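Local coordinates for galacto-N-biose/lacto-N-biose I transporter substrate-binding protein (Bifidobacterium longum, PDB 2Z8F) that probably serves an ABC transporter by capturing galacto-N-biose and lacto-N-biose I, and here holds lacto-N-tetraose, at residues N17-H22 / A74-Q79; N34-K39 / L308-T313; G92-V97 / A291-K296; T98-Q103 / H300-M305. All blocks are in the same frame, centred on the assembly; numbering follows the deposited sequence.

Contact 1 (N17-H22 / A74-Q79); sequences NITYMH and APDLAQ
Thr-19 and Asp-76 face each other and exchange hydrogen bonds. Asp-76 OD2 accepts from Thr-19 N at 2.9 Å through its anti lone pair, the one away from OD1. Asp-76 N donates to Thr-19 OG1 at 3.0 Å. OG1 stands between its own backbone N and carbonyl carbon (chi1 45°), and it rests 3.1 Å from Pro-75 CA. A water joins Asp-76 OD1 to Asn-17 O, and OD1 is also hydrogen-bonded to Ser-298 OG.

Past this pair the strands run parallel. Leu-77 N binds Thr-19 O, Met-21 N binds Leu-77 O, and Gln-79 N binds Met-21 O. Tyr-20 and Leu-77 share one face of the sheet. Their side chains meet at a slant, with Tyr-20 CD1 4.0 Å from Leu-77 CB. Leu-77 O lies in plane at the edge of the tyrosine ring. Met-21 is on the other face with Ala-78. Its chain bends at chi3 (25°), and CE lies 3.9 Å from Pro-75 CG.

These are neighbouring parallel strands of the mixed sheet of a periplasmic-binding-protein fold. A water links Tyr-20 OH, 2.7 Å away, to Gln-79 OE1. Tyr-20 OH is also hydrogen-bonded to Gln-127 NE2. The Gln-79 amide is held at its oxygen by this water and Arg-23 N and at NE2 by Ser-290 OG. This probably helps orient NE2 for its hydrogen bond to O4 of the bound galactose.

Contact 2 (N34-K39 / L308-T313); sequences NDIVAK and LDWFNT
Ile-36 meets both Trp-310 and Phe-311, and the contact is mainly apolar. Its CG2 methyl serves both rings. It lies 3.6 Å from Phe-311 CE1 and 3.9 Å from Trp-310 CZ3. The isoleucine side chain crosses Phe-311 at about a right angle, and CD1 lies near CE1 and CZ of the same ring. Val-37 adds its CG2, 3.8 Å from Phe-311 CE1. In Trp-310 CG is anti to the backbone N (chi1 178°), which starts the ring on its way to Ile-36. Lys-39 joins through the foot of its chain, with CB 4.0 Å from Trp-310 CH2.

The segments belong to helices 33-43 and 301-311. Helix 33-43 connects the adjacent parallel strands 16-22 and 47-53, a beta-alpha-beta crossover, and Val-37 packs back on Val-49 and Ala-51. Phe-311 meets Tyr-20 of strand 16-22 edge-to-face. The two helices thus pack together against the same sheet.

Polar atoms take a smaller part, and no hydrogen bond joins the segments. Ile-36 O lies at the edge of the Trp-310 ring, near its plane, 3.3 Å from CH2. The same oxygen accepts a weak bond from Lys-39 N within its own helix. Asn-312 OD1 sits in plane at the edge of Phe-311 and accepts a hydrogen bond from Gln-127 NE2.

Contact 3 (G92-V97 / A291-K296); sequences GLLQDV and AVAVLK
Gln-95 NE2 is gripped by carbonyl groups on the far side of the contact. It donates to Leu-295 O at 3.3 Å, with the donor tilted 22° from the carbonyl plane. It is also hydrogen-bonded to Ser-298 O, just past the second segment. Lys-296 O lies 3.1 Å from NE2. The chain gets there by extending fully, with CG anti to the backbone N (chi1 -173°).

Two backbone bonds flank the single bridge between Leu-94 and Leu-295. Gln-95 N donates to Val-294 O at 2.9 Å. Lys-296 N donates to Leu-93 O at 2.8 Å, from well above the carbonyl plane. The Lys-296 chain runs past Gly-92, with CD 3.4 Å from Gly-92 O, and a water then joins that oxygen to NZ.

On the apolar side Leu-94 CD2 touches both Leu-295 CD2, at 3.8 Å, and Ala-293 CB. Val-97 CG1 rests against Val-294 CB, also at 3.8 Å.

The first segment is the link between helices 85-90 and 98-104. Gly-92 ends the first helix in a Schellman motif with positive phi, and Val-97 is the N-cap of the second. Leu-94 packs back on helix 85-90. The backbone bonds join this link to the chain around Leu-295. Val-294 also rests on Met-305 of helix 301-311, and Val-97 is hydrogen-bonded by its backbone to Ala-122 of strand 121-126.

Contact 4 (T98-Q103 / H300-M305); sequences TQYAEQ and HPKEAM. With ZN (zinc ion), chain E.
Tyr-100 lays one face of its ring over the first turn of helix 301-311. Lys-302 CA stands 3.8 Å above the ring plane, over its centre. The hollow that takes the ring has two flanks. Pro-301 CB lies 3.7 Å from CE2 on one, and Lys-302 CB lies 3.5 Å from CE1 on the other. The stem of Lys-302 crosses the tyrosine side chain at about a right angle, and the extended chain carries NZ beyond the ring. On the opposite face Gln-99 CG sits over the centre, so the ring lies between Gln-99 of its own helix and Lys-302 of the other.

Met-305 is the second bump. Bends at chi2 and at chi3 (-79°) fold CE against Ala-101, beside its N and 3.7 Å from its CB. Met-305 CB meets Tyr-100 CB at 4.0 Å. The short helix segments run in roughly the same direction, crossing at -27°.

The helix also carries a zinc site. His-300, at the N-cap position, binds the zinc ion through ND1 at 2.0 Å. Glu-303 binds it through OE1 at 1.9 Å, and Asp-12 gives a third ligand. The chemistry therefore divides. The two segments meet through apolar contacts, with no hydrogen bond between them. The zinc ties the start of helix 301-311 to the N-terminal chain and probably offsets the charge of the Glu-303 and Asp-12 carboxylates.

All four contacts lie in one lobe, on the same side of the chain's centre. Contacts 1 and 3 are 10 Å apart between centres and share the mixed sheet, where strands 77-81 and 290-294 are neighbours. Contacts 2 and 4 are 16 Å apart and use opposite ends of helix 301-311. That helix follows strand 290-294 and packs on the sheet, so it also touches contacts 1 and 3. Contact 1 closes before contacts 3 and 4 open. Contacts 3 and 4 alternate along the chain, and both fall within the span between the segments of contact 2. The lobe is thus built from distant parts of the sequence, and contact 1 reaches the glycan pocket.

Contact 1 (N17-H22 / A74-Q79)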
# COMPACT_ATOMS: atom_id res chain seq x y z
N ASN A 17 5.70 10.61 -28.21
CA ASN A 17 5.45 9.25 -27.73
C ASN A 17 5.95 9.10 -26.32
O ASN A 17 7.13 9.35 -26.08
CB ASN A 17 6.15 8.25 -28.62
CG ASN A 17 5.50 8.13 -29.99
OD1 ASN A 17 4.46 7.48 -30.13
ND2 ASN A 17 6.14 8.70 -31.01
N ILE A 18 5.05 8.68 -25.43
CA ILE A 18 5.28 8.53 -23.99
C ILE A 18 5.15 7.06 -23.63
O ILE A 18 4.28 6.36 -24.15
CB ILE A 18 4.16 9.34 -23.21
CG1 ILE A 18 4.25 10.83 -23.55
CG2 ILE A 18 4.20 9.08 -21.67
CD1 ILE A 18 5.61 11.44 -23.31
N THR A 19 6.01 6.57 -22.74
CA THR A 19 5.84 5.24 -22.19
C THR A 19 5.52 5.34 -20.71
O THR A 19 6.03 6.23 -20.03
CB THR A 19 7.08 4.38 -22.36
OG1 THR A 19 8.26 5.12 -22.01
CG2 THR A 19 7.18 3.94 -23.81
N TYR A 20 4.63 4.44 -20.26
CA TYR A 20 4.19 4.35 -18.84
C TYR A 20 4.26 2.89 -18.40
O TYR A 20 3.56 2.03 -18.96
CB TYR A 20 2.75 4.90 -18.74
CG TYR A 20 2.00 4.67 -17.43
CD1 TYR A 20 2.66 4.58 -16.20
CD2 TYR A 20 0.60 4.60 -17.43
CE1 TYR A 20 1.94 4.41 -15.01
CE2 TYR A 20 -0.12 4.41 -16.26
CZ TYR A 20 0.55 4.30 -15.05
OH TYR A 20 -0.25 4.11 -13.94
N MET A 21 5.13 2.60 -17.43
CA MET A 21 5.23 1.27 -16.82
C MET A 21 4.52 1.32 -15.47
O MET A 21 4.79 2.20 -14.63
CB MET A 21 6.68 0.83 -16.61
CG MET A 21 6.77 -0.60 -16.11
SD MET A 21 8.45 -1.16 -15.69
CE MET A 21 9.30 0.34 -15.33
N HIS A 22 3.61 0.39 -15.27
CA HIS A 22 2.83 0.36 -14.03
C HIS A 22 2.87 -1.04 -13.42
O HIS A 22 3.28 -2.03 -14.09
CB HIS A 22 1.38 0.75 -14.33
CG HIS A 22 0.66 -0.26 -15.16
ND1 HIS A 22 0.05 -1.37 -14.62
CD2 HIS A 22 0.49 -0.36 -16.50
CE1 HIS A 22 -0.48 -2.11 -15.59
NE2 HIS A 22 -0.22 -1.51 -16.74
N ALA A 74 14.72 3.43 -19.98
CA ALA A 74 13.67 3.67 -19.00
C ALA A 74 12.41 4.26 -19.64
O ALA A 74 12.51 4.95 -20.65
CB ALA A 74 14.18 4.59 -17.91
N PRO A 75 11.23 4.02 -19.03
CA PRO A 75 10.04 4.68 -19.54
C PRO A 75 9.99 6.15 -19.11
O PRO A 75 10.76 6.57 -18.24
CB PRO A 75 8.91 3.93 -18.85
CG PRO A 75 9.51 3.50 -17.52
CD PRO A 75 10.93 3.14 -17.88
N ASP A 76 9.10 6.93 -19.71
CA ASP A 76 8.90 8.32 -19.26
C ASP A 76 8.26 8.39 -17.87
O ASP A 76 8.67 9.23 -17.05
CB ASP A 76 8.01 9.07 -20.26
CG ASP A 76 8.65 9.13 -21.62
OD1 ASP A 76 9.54 9.98 -21.81
OD2 ASP A 76 8.29 8.27 -22.48
N LEU A 77 7.30 7.50 -17.64
CA LEU A 77 6.48 7.47 -16.44
C LEU A 77 6.55 6.10 -15.82
O LEU A 77 6.50 5.08 -16.54
CB LEU A 77 5.01 7.75 -16.81
CG LEU A 77 4.63 9.16 -17.25
CD1 LEU A 77 3.24 9.21 -17.84
CD2 LEU A 77 4.73 10.12 -16.02
N ALA A 78 6.64 6.05 -14.50
CA ALA A 78 6.66 4.76 -13.81
C ALA A 78 5.98 4.83 -12.46
O ALA A 78 6.18 5.81 -11.71
CB ALA A 78 8.11 4.29 -13.62
N GLN A 79 5.21 3.81 -12.12
CA GLN A 79 4.60 3.74 -10.79
C GLN A 79 5.71 3.67 -9.73
O GLN A 79 6.61 2.86 -9.85
CB GLN A 79 3.69 2.52 -10.67
CG GLN A 79 3.03 2.41 -9.30
CD GLN A 79 2.03 1.29 -9.22
OE1 GLN A 79 1.57 0.78 -10.25
NE2 GLN A 79 1.69 0.89 -8.00
O HOH W 1 9.35 10.60 -24.76
O HOH W 2 9.43 6.83 -24.18
O HOH W 3 0.50 3.07 -11.54

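Contact 2 (N34-K39 / L308-T313)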
# COMPACT_ATOMS: atom_id res chain seq x y z
N ASN A 34 -4.66 -0.86 -20.31
CA ASN A 34 -4.58 -0.59 -21.73
C ASN A 34 -5.86 -0.07 -22.36
O ASN A 34 -5.82 0.67 -23.35
CB ASN A 34 -4.11 -1.83 -22.46
CG ASN A 34 -2.63 -2.14 -22.17
OD1 ASN A 34 -2.27 -3.29 -21.99
ND2 ASN A 34 -1.79 -1.11 -22.14
N ASP A 35 -6.99 -0.46 -21.78
CA ASP A 35 -8.29 0.01 -22.24
C ASP A 35 -8.53 1.45 -21.76
O ASP A 35 -9.17 2.23 -22.45
CB ASP A 35 -9.40 -0.95 -21.83
CG ASP A 35 -9.35 -2.26 -22.63
OD1 ASP A 35 -9.08 -2.20 -23.84
OD2 ASP A 35 -9.52 -3.33 -22.04
N ILE A 36 -7.98 1.81 -20.60
CA ILE A 36 -8.06 3.20 -20.16
C ILE A 36 -7.22 4.10 -21.10
O ILE A 36 -7.70 5.11 -21.67
CB ILE A 36 -7.57 3.35 -18.68
CG1 ILE A 36 -8.36 2.44 -17.73
CG2 ILE A 36 -7.66 4.84 -18.23
CD1 ILE A 36 -7.69 2.25 -16.33
N VAL A 37 -5.96 3.70 -21.29
CA VAL A 37 -5.01 4.43 -22.11
C VAL A 37 -5.51 4.51 -23.57
O VAL A 37 -5.33 5.52 -24.22
CB VAL A 37 -3.58 3.84 -22.00
CG1 VAL A 37 -2.60 4.53 -22.92
CG2 VAL A 37 -3.09 4.01 -20.54
N ALA A 38 -6.18 3.46 -24.06
CA ALA A 38 -6.73 3.52 -25.42
C ALA A 38 -7.69 4.69 -25.65
O ALA A 38 -7.76 5.25 -26.75
CB ALA A 38 -7.40 2.21 -25.80
N LYS A 39 -8.45 5.04 -24.61
CA LYS A 39 -9.34 6.20 -24.68
C LYS A 39 -8.53 7.48 -24.88
O LYS A 39 -8.89 8.33 -25.72
CB LYS A 39 -10.16 6.30 -23.40
CG LYS A 39 -11.13 5.15 -23.18
CD LYS A 39 -11.95 5.34 -21.87
CE LYS A 39 -12.86 6.56 -21.93
NZ LYS A 39 -13.61 6.78 -20.63
N LEU A 308 -0.69 12.06 -17.46
CA LEU A 308 -0.80 11.50 -16.12
C LEU A 308 -1.96 12.11 -15.33
O LEU A 308 -2.68 11.39 -14.63
CB LEU A 308 0.50 11.71 -15.33
CG LEU A 308 0.50 11.02 -13.96
CD1 LEU A 308 0.14 9.49 -14.05
CD2 LEU A 308 1.90 11.22 -13.39
N ASP A 309 -2.12 13.43 -15.43
CA ASP A 309 -3.23 14.08 -14.78
C ASP A 309 -4.56 13.52 -15.27
O ASP A 309 -5.46 13.29 -14.48
CB ASP A 309 -3.18 15.59 -14.98
CG ASP A 309 -4.43 16.26 -14.51
OD1 ASP A 309 -4.59 16.42 -13.27
OD2 ASP A 309 -5.28 16.61 -15.37
N TRP A 310 -4.68 13.30 -16.59
CA TRP A 310 -5.89 12.69 -17.10
C TRP A 310 -6.04 11.27 -16.52
O TRP A 310 -7.10 10.91 -15.98
CB TRP A 310 -5.88 12.65 -18.65
CG TRP A 310 -7.11 11.99 -19.23
CD1 TRP A 310 -8.33 12.57 -19.52
CD2 TRP A 310 -7.25 10.60 -19.57
NE1 TRP A 310 -9.20 11.62 -20.02
CE2 TRP A 310 -8.56 10.41 -20.07
CE3 TRP A 310 -6.38 9.50 -19.51
CZ2 TRP A 310 -9.02 9.15 -20.50
CZ3 TRP A 310 -6.84 8.26 -19.92
CH2 TRP A 310 -8.15 8.10 -20.42
N PHE A 311 -4.98 10.46 -16.62
CA PHE A 311 -5.08 9.07 -16.19
C PHE A 311 -5.46 8.97 -14.72
O PHE A 311 -6.35 8.20 -14.35
CB PHE A 311 -3.76 8.32 -16.47
CG PHE A 311 -3.85 6.84 -16.20
CD1 PHE A 311 -4.24 5.96 -17.21
CD2 PHE A 311 -3.52 6.33 -14.95
CE1 PHE A 311 -4.32 4.60 -16.95
CE2 PHE A 311 -3.61 5.00 -14.67
CZ PHE A 311 -3.99 4.10 -15.68
N ASN A 312 -4.82 9.78 -13.89
CA ASN A 312 -5.03 9.71 -12.44
C ASN A 312 -6.34 10.33 -11.99
O ASN A 312 -6.67 10.30 -10.79
CB ASN A 312 -3.86 10.36 -11.69
CG ASN A 312 -2.65 9.47 -11.64
OD1 ASN A 312 -2.62 8.38 -12.24
ND2 ASN A 312 -1.63 9.91 -10.90
N THR A 313 -7.09 10.92 -12.93
CA THR A 313 -8.44 11.40 -12.64
C THR A 313 -9.56 10.57 -13.30
O THR A 313 -10.73 10.97 -13.28
CB THR A 313 -8.62 12.95 -12.94
OG1 THR A 313 -8.28 13.23 -14.30
CG2 THR A 313 -7.72 13.79 -12.03

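Contact 3 (G92-V97 / A291-K296)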
# COMPACT_ATOMS: atom_id res chain seq x y z
N GLY A 92 18.95 9.27 -7.89
CA GLY A 92 19.02 10.16 -9.07
C GLY A 92 18.20 9.70 -10.26
O GLY A 92 18.52 10.01 -11.41
N LEU A 93 17.11 8.97 -9.99
CA LEU A 93 16.31 8.38 -11.07
C LEU A 93 15.12 9.24 -11.55
O LEU A 93 14.47 8.90 -12.54
CB LEU A 93 15.80 6.99 -10.67
CG LEU A 93 16.83 6.00 -10.12
CD1 LEU A 93 16.10 4.71 -9.76
CD2 LEU A 93 17.94 5.73 -11.16
N LEU A 94 14.85 10.34 -10.84
CA LEU A 94 13.68 11.16 -11.13
C LEU A 94 14.00 12.47 -11.82
O LEU A 94 15.15 12.94 -11.77
CB LEU A 94 12.92 11.46 -9.83
CG LEU A 94 12.59 10.23 -8.97
CD1 LEU A 94 11.75 10.60 -7.78
CD2 LEU A 94 11.88 9.15 -9.79
N GLN A 95 12.98 13.06 -12.43
CA GLN A 95 13.05 14.39 -13.03
C GLN A 95 12.15 15.38 -12.31
O GLN A 95 10.97 15.11 -12.09
CB GLN A 95 12.62 14.31 -14.50
CG GLN A 95 12.85 15.62 -15.20
CD GLN A 95 12.61 15.59 -16.71
OE1 GLN A 95 12.29 16.61 -17.29
NE2 GLN A 95 12.78 14.43 -17.34
N ASP A 96 12.71 16.52 -11.91
CA ASP A 96 11.96 17.61 -11.30
C ASP A 96 10.92 18.13 -12.30
O ASP A 96 11.28 18.61 -13.37
CB ASP A 96 12.96 18.73 -10.94
CG ASP A 96 12.29 19.98 -10.39
OD1 ASP A 96 11.06 20.06 -10.39
OD2 ASP A 96 13.04 20.91 -9.98
N VAL A 97 9.65 17.97 -11.96
CA VAL A 97 8.53 18.42 -12.81
C VAL A 97 7.64 19.41 -12.07
O VAL A 97 6.43 19.50 -12.31
CB VAL A 97 7.69 17.23 -13.37
CG1 VAL A 97 8.46 16.48 -14.46
CG2 VAL A 97 7.27 16.28 -12.26
N ALA A 291 2.55 6.90 -6.30
CA ALA A 291 2.54 7.97 -7.28
C ALA A 291 2.89 7.35 -8.60
O ALA A 291 3.19 6.14 -8.66
CB ALA A 291 3.57 9.01 -6.92
N VAL A 292 2.82 8.15 -9.65
CA VAL A 292 3.52 7.86 -10.91
C VAL A 292 4.51 9.01 -11.08
O VAL A 292 4.15 10.20 -10.98
CB VAL A 292 2.55 7.70 -12.10
CG1 VAL A 292 3.35 7.45 -13.39
CG2 VAL A 292 1.59 6.58 -11.85
N ALA A 293 5.78 8.65 -11.25
CA ALA A 293 6.85 9.65 -11.34
C ALA A 293 7.37 9.77 -12.75
O ALA A 293 7.29 8.83 -13.55
CB ALA A 293 8.01 9.27 -10.40
N VAL A 294 7.91 10.95 -13.06
CA VAL A 294 8.58 11.20 -14.33
C VAL A 294 10.06 10.89 -14.12
O VAL A 294 10.66 11.39 -13.15
CB VAL A 294 8.40 12.66 -14.82
CG1 VAL A 294 9.10 12.86 -16.17
CG2 VAL A 294 6.89 12.98 -14.95
N LEU A 295 10.63 10.06 -14.98
CA LEU A 295 12.01 9.58 -14.78
C LEU A 295 13.04 10.53 -15.38
O LEU A 295 12.71 11.36 -16.22
CB LEU A 295 12.16 8.15 -15.31
CG LEU A 295 11.29 7.10 -14.61
CD1 LEU A 295 11.70 5.69 -14.98
CD2 LEU A 295 11.33 7.30 -13.06
N LYS A 296 14.28 10.39 -14.91
CA LYS A 296 15.38 11.33 -15.16
C LYS A 296 15.52 11.91 -16.57
O LYS A 296 15.55 13.14 -16.73
CB LYS A 296 16.70 10.68 -14.73
CG LYS A 296 17.92 11.58 -14.83
CD LYS A 296 19.18 10.75 -14.63
CE LYS A 296 20.40 11.47 -15.16
NZ LYS A 296 20.74 12.67 -14.34
O HOH W 4 19.72 12.79 -11.52

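Contact 4 (T98-Q103 / H300-M305)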
# COMPACT_ATOMS: atom_id res chain seq x y z
N THR A 98 8.24 20.13 -11.12
CA THR A 98 7.49 21.08 -10.31
C THR A 98 6.60 22.03 -11.11
O THR A 98 5.43 22.24 -10.75
CB THR A 98 8.46 21.90 -9.42
OG1 THR A 98 9.22 20.99 -8.62
CG2 THR A 98 7.69 22.83 -8.48
N GLN A 99 7.15 22.59 -12.19
CA GLN A 99 6.41 23.58 -12.98
C GLN A 99 5.19 22.98 -13.68
O GLN A 99 4.26 23.71 -14.08
CB GLN A 99 7.33 24.26 -13.99
CG GLN A 99 7.87 23.37 -15.11
CD GLN A 99 8.34 24.20 -16.31
OE1 GLN A 99 7.76 25.24 -16.64
NE2 GLN A 99 9.40 23.73 -16.97
N TYR A 100 5.19 21.65 -13.83
CA TYR A 100 4.02 20.95 -14.40
C TYR A 100 3.07 20.47 -13.33
O TYR A 100 1.87 20.70 -13.43
CB TYR A 100 4.46 19.80 -15.31
CG TYR A 100 5.50 20.23 -16.32
CD1 TYR A 100 5.19 21.17 -17.30
CD2 TYR A 100 6.79 19.70 -16.29
CE1 TYR A 100 6.13 21.60 -18.22
CE2 TYR A 100 7.75 20.12 -17.20
CZ TYR A 100 7.40 21.05 -18.19
OH TYR A 100 8.33 21.45 -19.09
N ALA A 101 3.59 19.81 -12.28
CA ALA A 101 2.77 19.39 -11.14
C ALA A 101 1.88 20.51 -10.60
O ALA A 101 0.72 20.27 -10.30
CB ALA A 101 3.65 18.81 -10.01
N GLU A 102 2.43 21.72 -10.48
CA GLU A 102 1.71 22.89 -9.95
C GLU A 102 0.39 23.14 -10.67
O GLU A 102 -0.59 23.57 -10.05
CB GLU A 102 2.55 24.17 -10.08
CG GLU A 102 3.69 24.34 -9.08
CD GLU A 102 4.56 25.58 -9.40
OE1 GLU A 102 4.56 26.06 -10.57
OE2 GLU A 102 5.25 26.07 -8.48
N GLN A 103 0.37 22.87 -11.97
CA GLN A 103 -0.81 23.11 -12.78
C GLN A 103 -1.94 22.13 -12.47
O GLN A 103 -3.10 22.46 -12.67
CB GLN A 103 -0.48 23.12 -14.28
CG GLN A 103 0.47 24.25 -14.70
CD GLN A 103 0.06 25.59 -14.12
OE1 GLN A 103 -1.11 26.01 -14.25
NE2 GLN A 103 1.00 26.26 -13.49
N HIS A 300 10.02 14.44 -22.55
CA HIS A 300 8.71 15.07 -22.65
C HIS A 300 7.98 15.12 -21.33
O HIS A 300 6.88 14.59 -21.22
CB HIS A 300 7.88 14.40 -23.75
CG HIS A 300 8.47 14.57 -25.11
ND1 HIS A 300 8.40 15.76 -25.81
CD2 HIS A 300 9.18 13.72 -25.89
CE1 HIS A 300 9.04 15.63 -26.96
NE2 HIS A 300 9.51 14.40 -27.04
N PRO A 301 8.58 15.78 -20.32
CA PRO A 301 7.92 15.87 -19.02
C PRO A 301 6.56 16.57 -19.06
O PRO A 301 5.67 16.17 -18.32
CB PRO A 301 8.89 16.69 -18.17
CG PRO A 301 9.75 17.42 -19.14
CD PRO A 301 9.87 16.50 -20.33
N LYS A 302 6.40 17.60 -19.88
CA LYS A 302 5.11 18.29 -19.92
C LYS A 302 3.97 17.39 -20.38
O LYS A 302 2.91 17.35 -19.78
CB LYS A 302 5.15 19.53 -20.82
CG LYS A 302 3.86 20.31 -20.73
CD LYS A 302 3.90 21.67 -21.39
CE LYS A 302 2.57 22.37 -21.12
NZ LYS A 302 2.51 23.80 -21.61
N GLU A 303 4.20 16.69 -21.48
CA GLU A 303 3.16 15.82 -22.01
C GLU A 303 2.98 14.54 -21.19
O GLU A 303 1.87 14.04 -21.05
CB GLU A 303 3.42 15.51 -23.49
CG GLU A 303 3.41 16.74 -24.39
CD GLU A 303 4.74 17.48 -24.37
OE1 GLU A 303 5.81 16.80 -24.37
OE2 GLU A 303 4.73 18.75 -24.36
N ALA A 304 4.06 14.01 -20.62
CA ALA A 304 3.93 12.95 -19.66
C ALA A 304 2.98 13.34 -18.52
O ALA A 304 2.11 12.56 -18.14
CB ALA A 304 5.30 12.55 -19.10
N MET A 305 3.15 14.55 -17.99
CA MET A 305 2.32 15.01 -16.89
C MET A 305 0.89 15.35 -17.31
O MET A 305 -0.07 15.12 -16.57
CB MET A 305 2.99 16.21 -16.21
CG MET A 305 4.29 15.79 -15.48
SD MET A 305 3.92 15.00 -13.90
CE MET A 305 3.54 16.42 -12.84
ZN ZN E . 7.42 17.42 -25.18